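PDB 4I3F: serine hydrolase CCSP0084 from Cycloclasticus sp. P1, which is a serine hydrolase of the alpha/beta hydrolase family, probably acting on esters and on meta-cleavage products formed during aromatic hydrocarbon degradation. Local coordinates for residues Ile180-Phe185 / Glu250-Pro255; Ala145-Pro150 / Met243-Ala248. All blocks are in the same frame, centred on the assembly; numbering follows the deposited sequence.

Contact 1 (Ile180-Phe185 / Glu250-Pro255); sequences ITKFLF and EDFFIP
The rings of Phe-183 and Phe-253 lie almost parallel, their planes only 1° apart, in an offset stack with centroids separated by 4.0 Å. Each ring presents one face to the other: Phe-253 CZ sits above the centre of the Phe-183 ring, and Phe-183 CE1 above that of Phe-253. At the edge of the same Phe-253 ring, CE2 comes within 3.5 Å of Lys-182 O, a carbonyl that also accepts a bond from a water whose oxygen receives Phe-252 N. The lysine chain, bent at its second torsion (chi2 -66°), then runs over a face of Phe-252, with CD 4.0 Å from the ring centroid and NZ 4.9 Å from it in a cation-pi contact. Farther along, Phe-185 rests CD1 against Glu-250 CG, 3.9 Å away, while the carboxylate turns to Cys-277 N. In the same loop, Asp-251 OD1 accepts Phe-253 N, closing an Asx turn, and also Ile-254 N, which extends it to an Asx motif; its OD2 is hydrogen-bonded to His-279 ND1. A loop after strand 243-248 that packs on helix 173-182, probably part of the lid, and offers an aspartate to a histidine is consistent with the acid-histidine half of an alpha/beta hydrolase catalytic triad.

Contact 2 (Ala145-Pro150 / Met243-Ala248); sequences AVLMGP and MLVTHA
Met-243 enters beside Ala-145, its CA-H directed at Ala-145 O; the pairing that follows shows how two parallel strands can be joined by backbone bonds and by side chains on both faces. With CG anti to the backbone N (chi1 -176°) and a bend at the third torsion, Met-243 brings SD within 3.9 Å of Leu-147 CD1. Leu-244 uses both backbone polar atoms: its N bonds Ala-145 O at 2.8 Å, and its O receives Leu-147 N at 2.8 Å. Its side chain lies alongside that of Val-146, pointing the same way. Val-245 returns to the face of Met-243, where CG2 lies 4.1 Å from Leu-147 CD1. Thr-246 grips a single acceptor twice: Leu-147 O takes its N at 2.7 Å, tilted 34° from the carbonyl plane, and its OG1 at 2.8 Å, in that plane on a lone pair. The same hydroxyl also touches Met-148 CG. With a valine here, Leu-147 O would probably be left with the amide as its sole donor from this strand, and the in-plane lone pair would lose its mate. Thr-246 O then takes Gly-149 N where the chain leaves strand 142-148. Last comes His-247, whose ND1 lies 3.5 Å from Gly-149 CA, buried and without a hydrogen-bonding partner, while NE2 is probably hydrogen-bonded to Ile-254 O. Helices 126-137 and 257-265 lie over the face carrying Leu-147 and Val-245, and helix 286-298 over that of Val-146, giving the three-layered sandwich of the alpha/beta hydrolase fold.

Overall arrangement
Contacts 1 and 2 have centres about 15 Å apart and are joined in sequence, strand 243-248 of contact 2 running on into the loop 250-255 of contact 1. The excursion between Pro-150 and Met-243 contains no strand, and its helix 173-182 contributes to contact 1. The two meet where His-247 NE2 lies 2.9 Å from Ile-254 O, a probable hydrogen bond, and where Ile-254 CG2 packs 3.4 Å from Pro-150 O. The loop of contact 1 thus packs on the C-terminal end of the strand pair. The side chains of Leu-147 and Phe-253 lie near, without touching, the likely nucleophile elbow, so both contacts probably lie close to the active site, with Asp-251 and His-279 probable members.

Contact 1 (Ile180-Phe185 / Glu250-Pro255)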
loop_
_atom_site.group_PDB
_atom_site.type_symbol
_atom_site.label_atom_id
_atom_site.label_comp_id
_atom_site.label_asym_id
_atom_site.label_seq_id
_atom_site.Cartn_x
_atom_site.Cartn_y
_atom_site.Cartn_z
ATOM N N ILE A 180 2.717 -15.553 -1.410
ATOM C CA ILE A 180 3.616 -14.851 -2.314
ATOM C C ILE A 180 3.311 -15.226 -3.764
ATOM O O ILE A 180 3.246 -14.361 -4.634
ATOM C CB ILE A 180 5.077 -15.166 -1.973
ATOM C CG1 ILE A 180 5.448 -14.562 -0.625
ATOM C CG2 ILE A 180 5.994 -14.624 -3.032
ATOM C CD1 ILE A 180 6.747 -15.111 -0.045
ATOM N N THR A 181 3.092 -16.515 -3.994
ATOM C CA THR A 181 2.756 -17.043 -5.312
ATOM C C THR A 181 1.438 -16.458 -5.833
ATOM O O THR A 181 1.320 -16.121 -7.021
ATOM C CB THR A 181 2.668 -18.581 -5.271
ATOM O OG1 THR A 181 3.941 -19.121 -4.886
ATOM C CG2 THR A 181 2.294 -19.143 -6.629
ATOM N N LYS A 182 0.453 -16.321 -4.946
ATOM C CA LYS A 182 -0.884 -15.859 -5.347
ATOM C C LYS A 182 -0.967 -14.356 -5.601
ATOM O O LYS A 182 -1.925 -13.871 -6.211
ATOM C CB LYS A 182 -1.932 -16.276 -4.310
ATOM C CG LYS A 182 -2.269 -17.759 -4.331
ATOM C CD LYS A 182 -2.951 -18.131 -5.649
ATOM C CE LYS A 182 -3.296 -19.608 -5.701
ATOM N NZ LYS A 182 -4.023 -19.969 -6.961
ATOM N N PHE A 183 0.033 -13.614 -5.139
ATOM C CA PHE A 183 0.106 -12.186 -5.415
ATOM C C PHE A 183 0.438 -11.900 -6.876
ATOM O O PHE A 183 0.319 -10.763 -7.335
ATOM C CB PHE A 183 1.153 -11.514 -4.518
ATOM C CG PHE A 183 0.646 -11.172 -3.147
ATOM C CD1 PHE A 183 -0.324 -10.191 -2.980
ATOM C CD2 PHE A 183 1.145 -11.813 -2.024
ATOM C CE1 PHE A 183 -0.795 -9.864 -1.715
ATOM C CE2 PHE A 183 0.677 -11.495 -0.754
ATOM C CZ PHE A 183 -0.284 -10.514 -0.601
ATOM N N LEU A 184 0.868 -12.925 -7.602
ATOM C CA LEU A 184 1.203 -12.756 -9.006
ATOM C C LEU A 184 0.351 -13.690 -9.860
ATOM O O LEU A 184 0.002 -14.791 -9.427
ATOM C CB LEU A 184 2.687 -13.047 -9.232
ATOM C CG LEU A 184 3.624 -12.027 -8.585
ATOM C CD1 LEU A 184 5.000 -12.607 -8.387
ATOM C CD2 LEU A 184 3.706 -10.794 -9.453
ATOM N N PHE A 185 0.009 -13.243 -11.066
ATOM C CA PHE A 185 -0.678 -14.107 -12.019
ATOM C C PHE A 185 0.295 -15.123 -12.622
ATOM O O PHE A 185 -0.069 -16.282 -12.849
ATOM C CB PHE A 185 -1.337 -13.279 -13.129
ATOM C CG PHE A 185 -2.018 -14.120 -14.173
ATOM C CD1 PHE A 185 -3.329 -14.540 -13.997
ATOM C CD2 PHE A 185 -1.340 -14.502 -15.324
ATOM C CE1 PHE A 185 -3.953 -15.332 -14.966
ATOM C CE2 PHE A 185 -1.951 -15.292 -16.285
ATOM C CZ PHE A 185 -3.264 -15.701 -16.103
ATOM N N GLU A 250 -7.181 -10.078 -12.629
ATOM C CA GLU A 250 -7.218 -11.355 -11.909
ATOM C C GLU A 250 -6.814 -11.270 -10.433
ATOM O O GLU A 250 -6.423 -12.279 -9.847
ATOM C CB GLU A 250 -6.317 -12.381 -12.618
ATOM C CG GLU A 250 -6.782 -12.797 -14.018
ATOM C CD GLU A 250 -6.349 -11.847 -15.124
ATOM O OE1 GLU A 250 -5.705 -10.825 -14.842
ATOM O OE2 GLU A 250 -6.647 -12.149 -16.299
ATOM N N ASP A 251 -6.914 -10.087 -9.830
ATOM C CA ASP A 251 -6.521 -9.905 -8.427
ATOM C C ASP A 251 -7.194 -10.945 -7.531
ATOM O O ASP A 251 -8.427 -11.052 -7.510
ATOM C CB ASP A 251 -6.895 -8.485 -7.976
ATOM C CG ASP A 251 -6.202 -8.056 -6.698
ATOM O OD1 ASP A 251 -6.021 -8.870 -5.764
ATOM O OD2 ASP A 251 -5.865 -6.864 -6.605
ATOM N N PHE A 252 -6.373 -11.725 -6.818
ATOM C CA PHE A 252 -6.837 -12.825 -5.973
ATOM C C PHE A 252 -7.176 -12.358 -4.551
ATOM O O PHE A 252 -7.710 -13.136 -3.758
ATOM C CB PHE A 252 -5.736 -13.907 -5.934
ATOM C CG PHE A 252 -6.113 -15.185 -5.209
ATOM C CD1 PHE A 252 -6.995 -16.099 -5.773
ATOM C CD2 PHE A 252 -5.520 -15.500 -3.991
ATOM C CE1 PHE A 252 -7.309 -17.291 -5.115
ATOM C CE2 PHE A 252 -5.827 -16.689 -3.324
ATOM C CZ PHE A 252 -6.723 -17.584 -3.892
ATOM N N PHE A 253 -6.868 -11.102 -4.239
ATOM C CA PHE A 253 -7.014 -10.572 -2.880
ATOM C C PHE A 253 -8.118 -9.513 -2.794
ATOM O O PHE A 253 -9.000 -9.587 -1.930
ATOM C CB PHE A 253 -5.665 -9.995 -2.392
ATOM C CG PHE A 253 -4.598 -11.044 -2.194
ATOM C CD1 PHE A 253 -4.289 -11.500 -0.925
ATOM C CD2 PHE A 253 -3.927 -11.595 -3.285
ATOM C CE1 PHE A 253 -3.315 -12.483 -0.731
ATOM C CE2 PHE A 253 -2.958 -12.581 -3.108
ATOM C CZ PHE A 253 -2.648 -13.025 -1.832
ATOM N N ILE A 254 -8.055 -8.522 -3.675
ATOM C CA ILE A 254 -9.049 -7.451 -3.711
ATOM C C ILE A 254 -9.817 -7.587 -5.020
ATOM O O ILE A 254 -9.223 -7.549 -6.081
ATOM C CB ILE A 254 -8.387 -6.054 -3.687
ATOM C CG1 ILE A 254 -7.317 -5.967 -2.603
ATOM C CG2 ILE A 254 -9.463 -4.961 -3.504
ATOM C CD1 ILE A 254 -7.845 -6.254 -1.195
ATOM N N PRO A 255 -11.147 -7.752 -4.951
ATOM C CA PRO A 255 -11.934 -7.989 -6.170
ATOM C C PRO A 255 -11.874 -6.796 -7.114
ATOM O O PRO A 255 -11.826 -5.651 -6.665
ATOM C CB PRO A 255 -13.356 -8.176 -5.636
ATOM C CG PRO A 255 -13.192 -8.535 -4.193
ATOM C CD PRO A 255 -11.977 -7.786 -3.735
HETATM O O HOH W 1 -3.471 -11.859 -7.324
#

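Contact 2 (Ala145-Pro150 / Met243-Ala248)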
loop_
_atom_site.group_PDB
_atom_site.type_symbol
_atom_site.label_atom_id
_atom_site.label_comp_id
_atom_site.label_asym_id
_atom_site.label_seq_id
_atom_site.Cartn_x
_atom_site.Cartn_y
_atom_site.Cartn_z
ATOM N N ALA A 145 -3.277 11.350 -6.776
ATOM C CA ALA A 145 -3.235 10.040 -6.127
ATOM C C ALA A 145 -3.307 8.900 -7.132
ATOM O O ALA A 145 -4.088 8.945 -8.088
ATOM C CB ALA A 145 -4.361 9.911 -5.102
ATOM N N VAL A 146 -2.492 7.876 -6.905
ATOM C CA VAL A 146 -2.591 6.621 -7.642
ATOM C C VAL A 146 -2.899 5.513 -6.652
ATOM O O VAL A 146 -2.182 5.345 -5.662
ATOM C CB VAL A 146 -1.282 6.291 -8.373
ATOM C CG1 VAL A 146 -1.333 4.855 -8.938
ATOM C CG2 VAL A 146 -1.039 7.287 -9.497
ATOM N N LEU A 147 -3.971 4.763 -6.904
ATOM C CA LEU A 147 -4.276 3.586 -6.094
ATOM C C LEU A 147 -3.948 2.334 -6.899
ATOM O O LEU A 147 -4.019 2.341 -8.138
ATOM C CB LEU A 147 -5.751 3.567 -5.682
ATOM C CG LEU A 147 -6.278 4.826 -4.989
ATOM C CD1 LEU A 147 -7.761 4.661 -4.605
ATOM C CD2 LEU A 147 -5.418 5.196 -3.769
ATOM N N MET A 148 -3.566 1.269 -6.198
ATOM C CA MET A 148 -3.246 -0.001 -6.838
ATOM C C MET A 148 -3.901 -1.095 -6.018
ATOM O O MET A 148 -3.458 -1.398 -4.904
ATOM C CB MET A 148 -1.734 -0.226 -6.882
ATOM C CG MET A 148 -1.310 -1.310 -7.853
ATOM S SD MET A 148 0.342 -1.960 -7.475
ATOM C CE MET A 148 -0.006 -2.942 -6.019
ATOM N N GLY A 149 -4.971 -1.669 -6.557
ATOM C CA GLY A 149 -5.732 -2.694 -5.855
ATOM C C GLY A 149 -6.102 -2.285 -4.447
ATOM O O GLY A 149 -5.836 -3.018 -3.496
ATOM N N PRO A 150 -6.731 -1.113 -4.300
ATOM C CA PRO A 150 -6.963 -0.561 -2.969
ATOM C C PRO A 150 -8.110 -1.225 -2.204
ATOM O O PRO A 150 -9.088 -1.669 -2.804
ATOM C CB PRO A 150 -7.336 0.899 -3.273
ATOM C CG PRO A 150 -8.058 0.816 -4.581
ATOM C CD PRO A 150 -7.314 -0.266 -5.362
ATOM N N MET A 243 -7.128 11.525 -9.689
ATOM C CA MET A 243 -6.768 10.195 -9.222
ATOM C C MET A 243 -6.683 9.201 -10.364
ATOM O O MET A 243 -7.407 9.319 -11.359
ATOM C CB MET A 243 -7.807 9.713 -8.193
ATOM C CG MET A 243 -7.504 8.364 -7.555
ATOM S SD MET A 243 -8.852 7.875 -6.457
ATOM C CE MET A 243 -8.637 8.998 -5.083
ATOM N N LEU A 244 -5.773 8.240 -10.225
ATOM C CA LEU A 244 -5.731 7.077 -11.102
ATOM C C LEU A 244 -5.858 5.821 -10.252
ATOM O O LEU A 244 -5.022 5.564 -9.374
ATOM C CB LEU A 244 -4.421 7.036 -11.894
ATOM C CG LEU A 244 -4.220 5.801 -12.779
ATOM C CD1 LEU A 244 -5.313 5.674 -13.830
ATOM C CD2 LEU A 244 -2.845 5.843 -13.432
ATOM N N VAL A 245 -6.920 5.051 -10.489
ATOM C CA VAL A 245 -7.093 3.773 -9.802
ATOM C C VAL A 245 -6.622 2.675 -10.744
ATOM O O VAL A 245 -7.153 2.532 -11.846
ATOM C CB VAL A 245 -8.562 3.538 -9.439
ATOM C CG1 VAL A 245 -8.748 2.165 -8.774
ATOM C CG2 VAL A 245 -9.075 4.673 -8.532
ATOM N N THR A 246 -5.619 1.908 -10.321
ATOM C CA THR A 246 -5.142 0.781 -11.117
ATOM C C THR A 246 -5.515 -0.508 -10.418
ATOM O O THR A 246 -5.584 -0.558 -9.194
ATOM C CB THR A 246 -3.628 0.827 -11.360
ATOM O OG1 THR A 246 -2.917 0.662 -10.123
ATOM C CG2 THR A 246 -3.238 2.166 -11.993
ATOM N N HIS A 247 -5.782 -1.548 -11.196
ATOM C CA HIS A 247 -6.193 -2.814 -10.606
ATOM C C HIS A 247 -5.860 -3.956 -11.531
ATOM O O HIS A 247 -5.901 -3.818 -12.755
ATOM C CB HIS A 247 -7.700 -2.808 -10.350
ATOM C CG HIS A 247 -8.116 -3.609 -9.154
ATOM N ND1 HIS A 247 -8.466 -3.022 -7.959
ATOM C CD2 HIS A 247 -8.253 -4.944 -8.971
ATOM C CE1 HIS A 247 -8.786 -3.961 -7.083
ATOM N NE2 HIS A 247 -8.671 -5.136 -7.675
ATOM N N ALA A 248 -5.535 -5.104 -10.947
ATOM C CA ALA A 248 -5.293 -6.302 -11.738
ATOM C C ALA A 248 -6.605 -7.011 -11.997
ATOM O O ALA A 248 -7.372 -7.248 -11.064
ATOM C CB ALA A 248 -4.365 -7.219 -11.001
#